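Local atomic coordinates of tetratricopeptide TPR_2 repeat protein (Thermobaculum terrenum, PDB entry 5DJS), a protein that is of unknown function in detail but joins tetratricopeptide repeats to a GT-B-type fold that holds uridine-5'-diphosphate in the model. Residues A[336-340]-A[365-369]; A[418-422]-A[444-448]; A[331-337]-A[410-416]; A[360-366]-A[391-397]. The protein carries 1 engineered substitution. Residues are numbered along the deposited sequence.

Interactions 3 and 4 are strand pairings in one six-stranded parallel sheet, ordered 392-395, 361-365, 332-335, 412-414 across this part. Strands 332-335 and 361-365 are neighbours, so the two contacts sit side by side, centres about 9 Å apart. Both segments of interaction 4 fall between those of interaction 3 in sequence. Interaction 1 joins the loops that leave strands 332-335 and 361-365, sharing F336 and N337 with interaction 3, I365 and A366 with interaction 4. Interaction 2 comes last in sequence, its centre about 15 Å from those of interactions 1 and 3 and about 20 Å from that of interaction 4. All four reach UDP, which lies at the C-terminal ends of these strands.

Interaction 1. Residues A[336-340]-A[365-369]; sequences FNRLS and IATGL. With UDP (uridine-5'-diphosphate), chain E.
Start with F336, just past strand 332-335, with phi/psi -100/38 and its CA 4.7 Å from the CA of I365. Its side chain is m, with chi2 near -20°. I365, itself m then t, lays CD1 over the face of that ring, 3.6 Å from the centroid and 21° off the normal: a CH-pi contact. F336 CA also approaches I365 O at 3.4 Å. No hydrogen bond links the two segments. 336-340 is loop, and 365-369 runs from the last residue of strand 361-365 into the loop after it; in this Rossmann-like half of the GT-B fold such loops, after neighbouring parallel strands, line the nucleotide site. The CA-to-CB bond of R338 points away from 365-369, and the side chain (m, t, m) gives NE to UDP O1A at 3.0 Å, while R338 N makes a weak bond to UDP O2A at 3.2 Å, and NH1 is held by Y123. I365 CG2 stands 3.7 Å from UDP O4. L339, m then t, points toward the second segment, with CD2 3.8 Å from A366 CB (itself 3.4 Å from N337 O) and 4.2 Å from L369 CD2, and CD1 3.2 Å from T367 O. A366 to L369 form a type II turn with G368 at phi/psi 107/-22; a CB there would crowd L339 CD1. L339 and L369 both rest on L378 of helix 372-383.

Interaction 2. Residues A[418-422]-A[444-448]; sequences PYSGC and AGRAT. With UDP (uridine-5'-diphosphate), chain E.
Two hydrogen bonds join the segments, S420 N to A444 O at 3.0 Å and T448 N to S420 OG at 3.3 Å; C422 N turns instead to UDP O2B at 2.9 Å. S420 is t, which points its hydroxyl at the start of helix 447-454, and T448 is p, so S420 OG and T448 OG1 come within 2.6 Å; both hydroxyls are hydrogen-bonded to D415 OD2. The segments run in the same sense, S420 beside G445 (CA to CA 4.5 Å) and C422 beside A447 (5.3 Å). Two glycines matter, for different reasons. G445 CA comes 3.2 Å from P418 O, where a CB would collide; G421 CA lies 3.0 Å from UDP O2B, where a CB would clash. P418 follows a cis peptide bond. G421 O packs 3.2 Å from A447 CB and 3.0 Å from T448 CG2, and C422 CB meets A447 CB at 3.8 Å. The CA-to-CB bond of Y419 points away from 444-448, and its ring meets that of Y123, planes nearly parallel. C422 is the N-cap of helix 423-430, so the terminal phosphate sits at that helix's start, a common way of holding phosphate; R446 is the N-cap of helix 447-454. The contact thus joins the loop between strand 412-414 and helix 423-430 to the first residues of helix 447-454 and the segment linking it to strand 435-438.

Interaction 3. Residues A[331-337]-A[410-416]; sequences PVFGCFN and IDVALDT. With UDP (uridine-5'-diphosphate), chain E.
Strands 332-335 and 412-414 run parallel with a marked twist, axes 4.5 Å apart at closest and 39° between directions. F333 pairs with V412 (CA to CA 5.1 Å) and G334 with A413 (4.6 Å). G334 N donates to V412 O at 2.9 Å and L414 N to G334 O at 2.7 Å; D411 N bonds V332 O at 3.0 Å and V332 N bonds D411 OD2 at 2.7 Å. G334 is the hollow: a CB there would clash with I410 CG2. I410 (m, m) fills it with CG2, 3.8 Å from G334 N, while its CD1 reaches V332 CG1 at 3.6 Å and its CG1 lies 3.8 Å from F336 CZ. On the face carrying F333 and V412, F333 (m) sets CD1 3.6 Å from V412 CB and CB 3.9 Å from L414 CD1; helix 344-356 covers F333 with I353 and L414 with W350. C335 SG nestles 3.9 Å from T416 CG2. These are inner strands of the Rossmann-like parallel sheet, whose C-terminal ends open onto the UDP pocket.

Interaction 4. Residues A[360-366]-A[391-397]; sequences ARLRLIA and RLELLSP. With UDP (uridine-5'-diphosphate), chain E.
Strands 361-365 and 392-395 pair in parallel, axes 4.9 Å apart at 17°, with L362 opposite L392 and I365 opposite L395. Four backbone bonds stitch them: L362 N to R391 O (3.2 Å), E393 N to L362 O (2.9 Å), L364 N to E393 O (3.2 Å), L395 N to L364 O (3.0 Å). The NH and CO of R361 and R363 instead face 331-335, bonding P331, F333 and C335. A360 O takes both R391 NH2 (2.8 Å) and R391 NE (2.9 Å); NH2 also bonds L354 O. E393, p then t, meets two arginines: R361 NE bonds E393 OE1 at 3.1 Å in a salt bridge and R361 NH2 adds a weak bond to E393 OE1, also 3.1 Å, whereas R363 NE lies 3.5 Å from E393 OE2 by charge alone. On the other face L364 CD1 meets L394 CD1 at 3.8 Å. P397 CB sits 3.1 Å from UDP O4. This beta-alpha-beta unit crosses through helix 372-383 to strand 392-395, an edge strand of the Rossmann-like sheet within this chain.

Interaction 1. Residues A[336-340]-A[365-369]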
# COMPACT_ATOMS: atom_id res chain seq x y z
N PHE A 336 1.86 -3.58 -14.03
CA PHE A 336 1.21 -2.31 -13.72
C PHE A 336 1.40 -1.88 -12.26
O PHE A 336 0.51 -1.28 -11.64
CB PHE A 336 -0.28 -2.37 -14.11
CG PHE A 336 -0.54 -2.75 -15.55
CD1 PHE A 336 0.44 -2.63 -16.55
CD2 PHE A 336 -1.80 -3.20 -15.91
CE1 PHE A 336 0.16 -3.00 -17.86
CE2 PHE A 336 -2.08 -3.56 -17.22
CZ PHE A 336 -1.10 -3.45 -18.20
N ASN A 337 2.60 -2.14 -11.74
CA ASN A 337 2.96 -1.83 -10.36
C ASN A 337 3.67 -0.47 -10.20
O ASN A 337 4.30 0.04 -11.14
CB ASN A 337 3.82 -2.96 -9.80
CG ASN A 337 3.02 -4.19 -9.47
OD1 ASN A 337 2.01 -4.09 -8.79
ND2 ASN A 337 3.45 -5.35 -9.93
N ARG A 338 3.54 0.10 -9.00
CA ARG A 338 4.26 1.30 -8.56
C ARG A 338 5.75 1.21 -8.88
O ARG A 338 6.35 0.12 -8.79
CB ARG A 338 4.12 1.49 -7.04
CG ARG A 338 2.72 1.86 -6.56
CD ARG A 338 2.68 2.25 -5.08
NE ARG A 338 2.66 1.10 -4.15
CZ ARG A 338 3.60 0.80 -3.25
NH1 ARG A 338 4.69 1.54 -3.12
NH2 ARG A 338 3.45 -0.25 -2.46
N LEU A 339 6.35 2.35 -9.20
CA LEU A 339 7.75 2.39 -9.62
C LEU A 339 8.74 2.02 -8.51
O LEU A 339 9.83 1.52 -8.79
CB LEU A 339 8.09 3.74 -10.24
CG LEU A 339 7.26 4.08 -11.49
CD1 LEU A 339 7.58 5.49 -11.96
CD2 LEU A 339 7.48 3.09 -12.63
N SER A 340 8.34 2.23 -7.26
CA SER A 340 9.14 1.80 -6.10
C SER A 340 9.43 0.29 -6.07
O SER A 340 10.47 -0.15 -5.54
CB SER A 340 8.43 2.22 -4.81
OG SER A 340 7.03 2.19 -4.97
N ILE A 365 2.72 0.45 -16.61
CA ILE A 365 1.78 1.55 -16.38
C ILE A 365 1.82 1.90 -14.90
O ILE A 365 1.52 1.06 -14.05
CB ILE A 365 0.33 1.17 -16.75
CG1 ILE A 365 0.23 0.75 -18.22
CG2 ILE A 365 -0.59 2.36 -16.50
CD1 ILE A 365 -1.07 0.05 -18.57
N ALA A 366 2.17 3.14 -14.61
CA ALA A 366 2.38 3.60 -13.23
C ALA A 366 2.45 5.13 -13.17
O ALA A 366 2.57 5.81 -14.19
CB ALA A 366 3.65 2.99 -12.66
N THR A 367 2.38 5.65 -11.95
CA THR A 367 2.45 7.09 -11.73
C THR A 367 3.90 7.49 -11.83
O THR A 367 4.76 6.78 -11.30
CB THR A 367 1.97 7.44 -10.32
OG1 THR A 367 2.73 6.68 -9.38
CG2 THR A 367 0.50 7.12 -10.15
N GLY A 368 4.17 8.60 -12.51
CA GLY A 368 5.54 9.05 -12.76
C GLY A 368 5.98 8.85 -14.19
O GLY A 368 6.88 9.56 -14.65
N LEU A 369 5.34 7.93 -14.91
CA LEU A 369 5.68 7.69 -16.31
C LEU A 369 5.23 8.76 -17.28
O LEU A 369 5.68 8.77 -18.42
CB LEU A 369 5.19 6.31 -16.74
CG LEU A 369 5.89 5.17 -16.01
CD1 LEU A 369 5.29 3.84 -16.43
CD2 LEU A 369 7.40 5.16 -16.25
N1 UDP E . -4.19 2.11 -10.47
C2 UDP E . -4.79 3.06 -11.34
N3 UDP E . -4.07 3.60 -12.34
C4 UDP E . -2.79 3.26 -12.54
C5 UDP E . -2.17 2.33 -11.71
C6 UDP E . -2.89 1.76 -10.67
O2 UDP E . -5.99 3.41 -11.20
O4 UDP E . -2.14 3.77 -13.47
C1' UDP E . -4.97 1.50 -9.37
C2' UDP E . -5.11 0.01 -9.61
O2' UDP E . -6.47 -0.33 -9.35
C3' UDP E . -4.09 -0.63 -8.68
C4' UDP E . -3.88 0.39 -7.56
O4' UDP E . -4.35 1.65 -8.08
O3' UDP E . -4.53 -1.88 -8.16
C5' UDP E . -2.44 0.58 -7.09
O5' UDP E . -1.67 -0.62 -7.11
PA UDP E . -0.06 -0.54 -6.96
O1A UDP E . 0.22 0.10 -5.62
O2A UDP E . 0.48 0.09 -8.23
O3A UDP E . 0.50 -2.06 -6.95
PB UDP E . 0.01 -3.21 -5.93
O1B UDP E . -1.49 -3.19 -5.96
O2B UDP E . 0.54 -4.46 -6.54
O3B UDP E . 0.63 -2.85 -4.60

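Interaction 2. Residues A[418-422]-A[444-448]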
# COMPACT_ATOMS: atom_id res chain seq x y z
N PRO A 418 11.84 -7.30 -4.57
CA PRO A 418 11.38 -8.19 -3.48
C PRO A 418 10.01 -7.84 -2.87
O PRO A 418 9.51 -8.61 -2.04
CB PRO A 418 12.48 -8.01 -2.43
CG PRO A 418 12.98 -6.63 -2.65
CD PRO A 418 12.94 -6.43 -4.14
N TYR A 419 9.44 -6.69 -3.24
CA TYR A 419 8.12 -6.28 -2.79
C TYR A 419 7.11 -6.76 -3.85
O TYR A 419 6.97 -6.16 -4.94
CB TYR A 419 8.10 -4.75 -2.59
CG TYR A 419 6.91 -4.13 -1.84
CD1 TYR A 419 5.58 -4.42 -2.19
CD2 TYR A 419 7.12 -3.19 -0.84
CE1 TYR A 419 4.51 -3.81 -1.54
CE2 TYR A 419 6.05 -2.58 -0.18
CZ TYR A 419 4.74 -2.89 -0.54
OH TYR A 419 3.66 -2.32 0.09
N SER A 420 6.41 -7.84 -3.52
CA SER A 420 5.41 -8.41 -4.41
C SER A 420 4.16 -7.56 -4.44
O SER A 420 3.72 -7.04 -3.41
CB SER A 420 5.01 -9.82 -3.99
OG SER A 420 3.88 -10.23 -4.74
N GLY A 421 3.58 -7.44 -5.63
CA GLY A 421 2.33 -6.74 -5.81
C GLY A 421 1.19 -7.53 -5.20
O GLY A 421 1.38 -8.63 -4.71
N CYS A 422 -0.00 -6.95 -5.22
CA CYS A 422 -1.15 -7.60 -4.61
C CYS A 422 -2.39 -7.31 -5.42
O CYS A 422 -2.91 -8.19 -6.08
CB CYS A 422 -1.32 -7.14 -3.16
SG CYS A 422 -2.79 -7.81 -2.36
N ALA A 444 6.37 -9.69 2.76
CA ALA A 444 6.29 -8.59 1.77
C ALA A 444 6.48 -9.07 0.32
O ALA A 444 5.96 -8.44 -0.60
CB ALA A 444 7.29 -7.49 2.09
N GLY A 445 7.22 -10.17 0.14
CA GLY A 445 7.39 -10.83 -1.17
C GLY A 445 6.52 -12.05 -1.42
O GLY A 445 6.95 -12.97 -2.12
N ARG A 446 5.30 -12.08 -0.84
CA ARG A 446 4.40 -13.25 -0.93
C ARG A 446 2.91 -12.94 -1.15
O ARG A 446 2.09 -13.86 -1.12
CB ARG A 446 4.54 -14.10 0.33
CG ARG A 446 5.81 -14.92 0.39
CD ARG A 446 5.99 -15.53 1.76
NE ARG A 446 5.46 -16.88 1.83
CZ ARG A 446 6.18 -18.00 1.70
NH1 ARG A 446 7.50 -17.98 1.50
NH2 ARG A 446 5.56 -19.17 1.79
N ALA A 447 2.55 -11.69 -1.39
CA ALA A 447 1.14 -11.37 -1.61
C ALA A 447 0.59 -12.11 -2.84
O ALA A 447 -0.54 -12.61 -2.82
CB ALA A 447 0.94 -9.86 -1.76
N THR A 448 1.39 -12.19 -3.90
CA THR A 448 0.98 -12.87 -5.13
C THR A 448 1.22 -14.37 -5.07
O THR A 448 0.38 -15.14 -5.53
CB THR A 448 1.72 -12.32 -6.35
OG1 THR A 448 3.14 -12.31 -6.09
CG2 THR A 448 1.31 -10.96 -6.64
N1 UDP E . -4.19 2.11 -10.47
C2 UDP E . -4.79 3.06 -11.34
N3 UDP E . -4.07 3.60 -12.34
C4 UDP E . -2.79 3.26 -12.54
C5 UDP E . -2.17 2.33 -11.71
C6 UDP E . -2.89 1.76 -10.67
O2 UDP E . -5.99 3.41 -11.20
O4 UDP E . -2.14 3.77 -13.47
C1' UDP E . -4.97 1.50 -9.37
C2' UDP E . -5.11 0.01 -9.61
O2' UDP E . -6.47 -0.33 -9.35
C3' UDP E . -4.09 -0.63 -8.68
C4' UDP E . -3.88 0.39 -7.56
O4' UDP E . -4.35 1.65 -8.08
O3' UDP E . -4.53 -1.88 -8.16
C5' UDP E . -2.44 0.58 -7.09
O5' UDP E . -1.67 -0.62 -7.11
PA UDP E . -0.06 -0.54 -6.96
O1A UDP E . 0.22 0.10 -5.62
O2A UDP E . 0.48 0.09 -8.23
O3A UDP E . 0.50 -2.06 -6.95
PB UDP E . 0.01 -3.21 -5.93
O1B UDP E . -1.49 -3.19 -5.96
O2B UDP E . 0.54 -4.46 -6.54
O3B UDP E . 0.63 -2.85 -4.60

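Interaction 3. Residues A[331-337]-A[410-416]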
# COMPACT_ATOMS: atom_id res chain seq x y z
N PRO A 331 5.16 -12.19 -27.43
CA PRO A 331 4.12 -11.85 -26.45
C PRO A 331 4.32 -10.46 -25.87
O PRO A 331 5.45 -9.98 -25.79
CB PRO A 331 4.34 -12.89 -25.35
CG PRO A 331 5.80 -13.20 -25.43
CD PRO A 331 6.14 -13.15 -26.89
N VAL A 332 3.23 -9.82 -25.46
CA VAL A 332 3.30 -8.57 -24.69
C VAL A 332 3.27 -8.94 -23.21
O VAL A 332 2.25 -9.41 -22.71
CB VAL A 332 2.11 -7.62 -25.00
CG1 VAL A 332 2.19 -6.35 -24.16
CG2 VAL A 332 2.08 -7.27 -26.48
N PHE A 333 4.40 -8.74 -22.53
CA PHE A 333 4.47 -8.83 -21.07
C PHE A 333 4.00 -7.52 -20.43
O PHE A 333 4.15 -6.45 -21.02
CB PHE A 333 5.90 -9.14 -20.61
CG PHE A 333 6.31 -10.55 -20.86
CD1 PHE A 333 5.79 -11.58 -20.09
CD2 PHE A 333 7.22 -10.85 -21.86
CE1 PHE A 333 6.17 -12.89 -20.30
CE2 PHE A 333 7.61 -12.16 -22.08
CZ PHE A 333 7.09 -13.18 -21.30
N GLY A 334 3.45 -7.61 -19.22
CA GLY A 334 2.87 -6.45 -18.52
C GLY A 334 3.18 -6.42 -17.03
O GLY A 334 3.26 -7.48 -16.38
N CYS A 335 3.38 -5.22 -16.49
CA CYS A 335 3.55 -5.01 -15.04
C CYS A 335 3.05 -3.63 -14.64
O CYS A 335 3.73 -2.64 -14.88
CB CYS A 335 5.00 -5.17 -14.61
SG CYS A 335 5.23 -4.83 -12.85
N PHE A 336 1.86 -3.58 -14.03
CA PHE A 336 1.21 -2.31 -13.72
C PHE A 336 1.40 -1.88 -12.26
O PHE A 336 0.51 -1.28 -11.64
CB PHE A 336 -0.28 -2.37 -14.11
CG PHE A 336 -0.54 -2.75 -15.55
CD1 PHE A 336 0.44 -2.63 -16.55
CD2 PHE A 336 -1.80 -3.20 -15.91
CE1 PHE A 336 0.16 -3.00 -17.86
CE2 PHE A 336 -2.08 -3.56 -17.22
CZ PHE A 336 -1.10 -3.45 -18.20
N ASN A 337 2.60 -2.14 -11.74
CA ASN A 337 2.96 -1.83 -10.36
C ASN A 337 3.67 -0.47 -10.20
O ASN A 337 4.30 0.04 -11.14
CB ASN A 337 3.82 -2.96 -9.80
CG ASN A 337 3.02 -4.19 -9.47
OD1 ASN A 337 2.01 -4.09 -8.79
ND2 ASN A 337 3.45 -5.35 -9.93
N ILE A 410 -2.59 -7.61 -22.97
CA ILE A 410 -1.44 -8.24 -22.29
C ILE A 410 -1.63 -9.75 -22.27
O ILE A 410 -2.69 -10.24 -21.90
CB ILE A 410 -1.32 -7.77 -20.81
CG1 ILE A 410 -1.24 -6.24 -20.71
CG2 ILE A 410 -0.11 -8.41 -20.11
CD1 ILE A 410 -0.02 -5.62 -21.36
N ASP A 411 -0.58 -10.48 -22.62
CA ASP A 411 -0.62 -11.95 -22.64
C ASP A 411 -0.25 -12.54 -21.28
O ASP A 411 -0.87 -13.51 -20.83
CB ASP A 411 0.33 -12.49 -23.71
CG ASP A 411 0.04 -11.93 -25.08
OD1 ASP A 411 -1.09 -12.15 -25.56
OD2 ASP A 411 0.92 -11.27 -25.67
N VAL A 412 0.78 -11.98 -20.66
CA VAL A 412 1.32 -12.45 -19.38
C VAL A 412 1.66 -11.25 -18.50
O VAL A 412 2.25 -10.28 -18.98
CB VAL A 412 2.62 -13.26 -19.60
CG1 VAL A 412 3.26 -13.67 -18.27
CG2 VAL A 412 2.34 -14.48 -20.47
N ALA A 413 1.31 -11.32 -17.21
CA ALA A 413 1.70 -10.29 -16.24
C ALA A 413 2.91 -10.74 -15.43
O ALA A 413 3.01 -11.91 -15.06
CB ALA A 413 0.55 -9.98 -15.32
N LEU A 414 3.82 -9.81 -15.17
CA LEU A 414 5.02 -10.08 -14.37
C LEU A 414 4.93 -9.33 -13.05
O LEU A 414 4.62 -8.14 -13.04
CB LEU A 414 6.27 -9.64 -15.13
CG LEU A 414 6.51 -10.32 -16.48
CD1 LEU A 414 7.67 -9.67 -17.21
CD2 LEU A 414 6.75 -11.81 -16.31
N ASP A 415 5.19 -10.04 -11.96
CA ASP A 415 5.11 -9.46 -10.61
C ASP A 415 6.48 -9.00 -10.15
O ASP A 415 7.49 -9.55 -10.58
CB ASP A 415 4.56 -10.50 -9.64
CG ASP A 415 4.44 -10.00 -8.21
OD1 ASP A 415 3.97 -8.86 -8.02
OD2 ASP A 415 4.84 -10.75 -7.27
N THR A 416 6.51 -8.00 -9.28
CA THR A 416 7.76 -7.42 -8.79
C THR A 416 8.37 -8.19 -7.62
O THR A 416 7.71 -8.97 -6.93
CB THR A 416 7.56 -5.96 -8.38
OG1 THR A 416 6.43 -5.86 -7.51
CG2 THR A 416 7.32 -5.09 -9.60
N1 UDP E . -4.19 2.11 -10.47
C2 UDP E . -4.79 3.06 -11.34
N3 UDP E . -4.07 3.60 -12.34
C4 UDP E . -2.79 3.26 -12.54
C5 UDP E . -2.17 2.33 -11.71
C6 UDP E . -2.89 1.76 -10.67
O2 UDP E . -5.99 3.41 -11.20
O4 UDP E . -2.14 3.77 -13.47
C1' UDP E . -4.97 1.50 -9.37
C2' UDP E . -5.11 0.01 -9.61
O2' UDP E . -6.47 -0.33 -9.35
C3' UDP E . -4.09 -0.63 -8.68
C4' UDP E . -3.88 0.39 -7.56
O4' UDP E . -4.35 1.65 -8.08
O3' UDP E . -4.53 -1.88 -8.16
C5' UDP E . -2.44 0.58 -7.09
O5' UDP E . -1.67 -0.62 -7.11
PA UDP E . -0.06 -0.54 -6.96
O1A UDP E . 0.22 0.10 -5.62
O2A UDP E . 0.48 0.09 -8.23
O3A UDP E . 0.50 -2.06 -6.95
PB UDP E . 0.01 -3.21 -5.93
O1B UDP E . -1.49 -3.19 -5.96
O2B UDP E . 0.54 -4.46 -6.54
O3B UDP E . 0.63 -2.85 -4.60

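Interaction 4. Residues A[360-366]-A[391-397]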
# COMPACT_ATOMS: atom_id res chain seq x y z
N ALA A 360 9.43 -10.03 -27.97
CA ALA A 360 8.50 -9.66 -26.89
C ALA A 360 8.66 -8.21 -26.45
O ALA A 360 9.76 -7.66 -26.48
CB ALA A 360 8.70 -10.58 -25.68
N ARG A 361 7.55 -7.61 -26.04
CA ARG A 361 7.51 -6.23 -25.58
C ARG A 361 7.03 -6.22 -24.14
O ARG A 361 6.25 -7.08 -23.76
CB ARG A 361 6.54 -5.42 -26.45
CG ARG A 361 6.94 -5.35 -27.91
CD ARG A 361 5.84 -4.75 -28.78
NE ARG A 361 5.51 -3.37 -28.43
CZ ARG A 361 6.28 -2.30 -28.68
NH1 ARG A 361 7.46 -2.41 -29.29
NH2 ARG A 361 5.87 -1.09 -28.30
N LEU A 362 7.52 -5.26 -23.34
CA LEU A 362 7.11 -5.08 -21.93
C LEU A 362 6.34 -3.79 -21.75
O LEU A 362 6.78 -2.73 -22.21
CB LEU A 362 8.33 -5.08 -21.02
CG LEU A 362 8.09 -4.90 -19.51
CD1 LEU A 362 7.20 -5.99 -18.93
CD2 LEU A 362 9.43 -4.89 -18.79
N ARG A 363 5.21 -3.88 -21.06
CA ARG A 363 4.26 -2.78 -20.90
C ARG A 363 4.13 -2.39 -19.42
O ARG A 363 3.55 -3.13 -18.64
CB ARG A 363 2.90 -3.23 -21.43
CG ARG A 363 1.81 -2.17 -21.43
CD ARG A 363 1.67 -1.49 -22.79
NE ARG A 363 0.26 -1.30 -23.13
CZ ARG A 363 -0.48 -2.10 -23.91
NH1 ARG A 363 0.03 -3.20 -24.48
NH2 ARG A 363 -1.76 -1.80 -24.12
N LEU A 364 4.67 -1.23 -19.05
CA LEU A 364 4.55 -0.71 -17.69
C LEU A 364 3.55 0.43 -17.65
O LEU A 364 3.52 1.27 -18.56
CB LEU A 364 5.90 -0.23 -17.15
CG LEU A 364 7.08 -1.18 -17.28
CD1 LEU A 364 8.32 -0.55 -16.66
CD2 LEU A 364 6.79 -2.53 -16.63
N ILE A 365 2.72 0.45 -16.61
CA ILE A 365 1.78 1.55 -16.38
C ILE A 365 1.82 1.90 -14.90
O ILE A 365 1.52 1.06 -14.05
CB ILE A 365 0.33 1.17 -16.75
CG1 ILE A 365 0.23 0.75 -18.22
CG2 ILE A 365 -0.59 2.36 -16.50
CD1 ILE A 365 -1.07 0.05 -18.57
N ALA A 366 2.17 3.14 -14.61
CA ALA A 366 2.38 3.60 -13.23
C ALA A 366 2.45 5.13 -13.17
O ALA A 366 2.57 5.81 -14.19
CB ALA A 366 3.65 2.99 -12.66
N ARG A 391 11.50 -1.47 -27.25
CA ARG A 391 10.68 -2.65 -26.91
C ARG A 391 9.91 -2.44 -25.60
O ARG A 391 8.94 -3.15 -25.33
CB ARG A 391 11.51 -3.96 -26.78
CG ARG A 391 12.67 -4.15 -27.77
CD ARG A 391 12.73 -5.52 -28.45
NE ARG A 391 12.26 -6.66 -27.66
CZ ARG A 391 13.01 -7.51 -26.95
NH1 ARG A 391 14.33 -7.39 -26.86
NH2 ARG A 391 12.42 -8.52 -26.31
N LEU A 392 10.36 -1.48 -24.80
CA LEU A 392 9.74 -1.10 -23.53
C LEU A 392 8.74 0.03 -23.76
O LEU A 392 9.13 1.12 -24.16
CB LEU A 392 10.85 -0.61 -22.60
CG LEU A 392 10.53 -0.38 -21.13
CD1 LEU A 392 10.37 -1.71 -20.42
CD2 LEU A 392 11.65 0.43 -20.49
N GLU A 393 7.45 -0.23 -23.52
CA GLU A 393 6.41 0.81 -23.67
C GLU A 393 5.77 1.28 -22.33
O GLU A 393 5.07 0.52 -21.66
CB GLU A 393 5.36 0.43 -24.74
CG GLU A 393 4.69 -0.93 -24.60
CD GLU A 393 3.54 -1.14 -25.60
OE1 GLU A 393 3.60 -2.11 -26.39
OE2 GLU A 393 2.57 -0.34 -25.60
N LEU A 394 6.04 2.54 -21.98
CA LEU A 394 5.67 3.13 -20.70
C LEU A 394 4.47 4.05 -20.89
O LEU A 394 4.46 4.84 -21.82
CB LEU A 394 6.82 3.97 -20.16
CG LEU A 394 8.23 3.37 -19.97
CD1 LEU A 394 8.19 1.91 -19.55
CD2 LEU A 394 9.09 3.54 -21.21
N LEU A 395 3.50 3.96 -19.99
CA LEU A 395 2.25 4.71 -20.11
C LEU A 395 1.91 5.48 -18.83
O LEU A 395 2.15 5.01 -17.71
CB LEU A 395 1.09 3.77 -20.47
CG LEU A 395 0.63 3.78 -21.94
CD1 LEU A 395 -0.08 2.48 -22.31
CD2 LEU A 395 -0.28 4.99 -22.21
N SER A 396 1.33 6.67 -19.01
CA SER A 396 0.86 7.48 -17.90
C SER A 396 -0.35 6.80 -17.25
O SER A 396 -1.06 6.05 -17.91
CB SER A 396 0.47 8.88 -18.41
OG SER A 396 1.43 9.37 -19.33
N PRO A 397 -0.60 7.07 -15.95
CA PRO A 397 -1.66 6.35 -15.24
C PRO A 397 -3.09 6.69 -15.71
O PRO A 397 -3.32 7.77 -16.26
CB PRO A 397 -1.44 6.75 -13.77
CG PRO A 397 -0.80 8.09 -13.84
CD PRO A 397 0.03 8.11 -15.10
N1 UDP E . -4.19 2.11 -10.47
C2 UDP E . -4.79 3.06 -11.34
N3 UDP E . -4.07 3.60 -12.34
C4 UDP E . -2.79 3.26 -12.54
C5 UDP E . -2.17 2.33 -11.71
C6 UDP E . -2.89 1.76 -10.67
O2 UDP E . -5.99 3.41 -11.20
O4 UDP E . -2.14 3.77 -13.47
C1' UDP E . -4.97 1.50 -9.37
C2' UDP E . -5.11 0.01 -9.61
O2' UDP E . -6.47 -0.33 -9.35
C3' UDP E . -4.09 -0.63 -8.68
C4' UDP E . -3.88 0.39 -7.56
O4' UDP E . -4.35 1.65 -8.08
O3' UDP E . -4.53 -1.88 -8.16
C5' UDP E . -2.44 0.58 -7.09
O5' UDP E . -1.67 -0.62 -7.11
PA UDP E . -0.06 -0.54 -6.96
O1A UDP E . 0.22 0.10 -5.62
O2A UDP E . 0.48 0.09 -8.23
O3A UDP E . 0.50 -2.06 -6.95
PB UDP E . 0.01 -3.21 -5.93
O1B UDP E . -1.49 -3.19 -5.96
O2B UDP E . 0.54 -4.46 -6.54
O3B UDP E . 0.63 -2.85 -4.60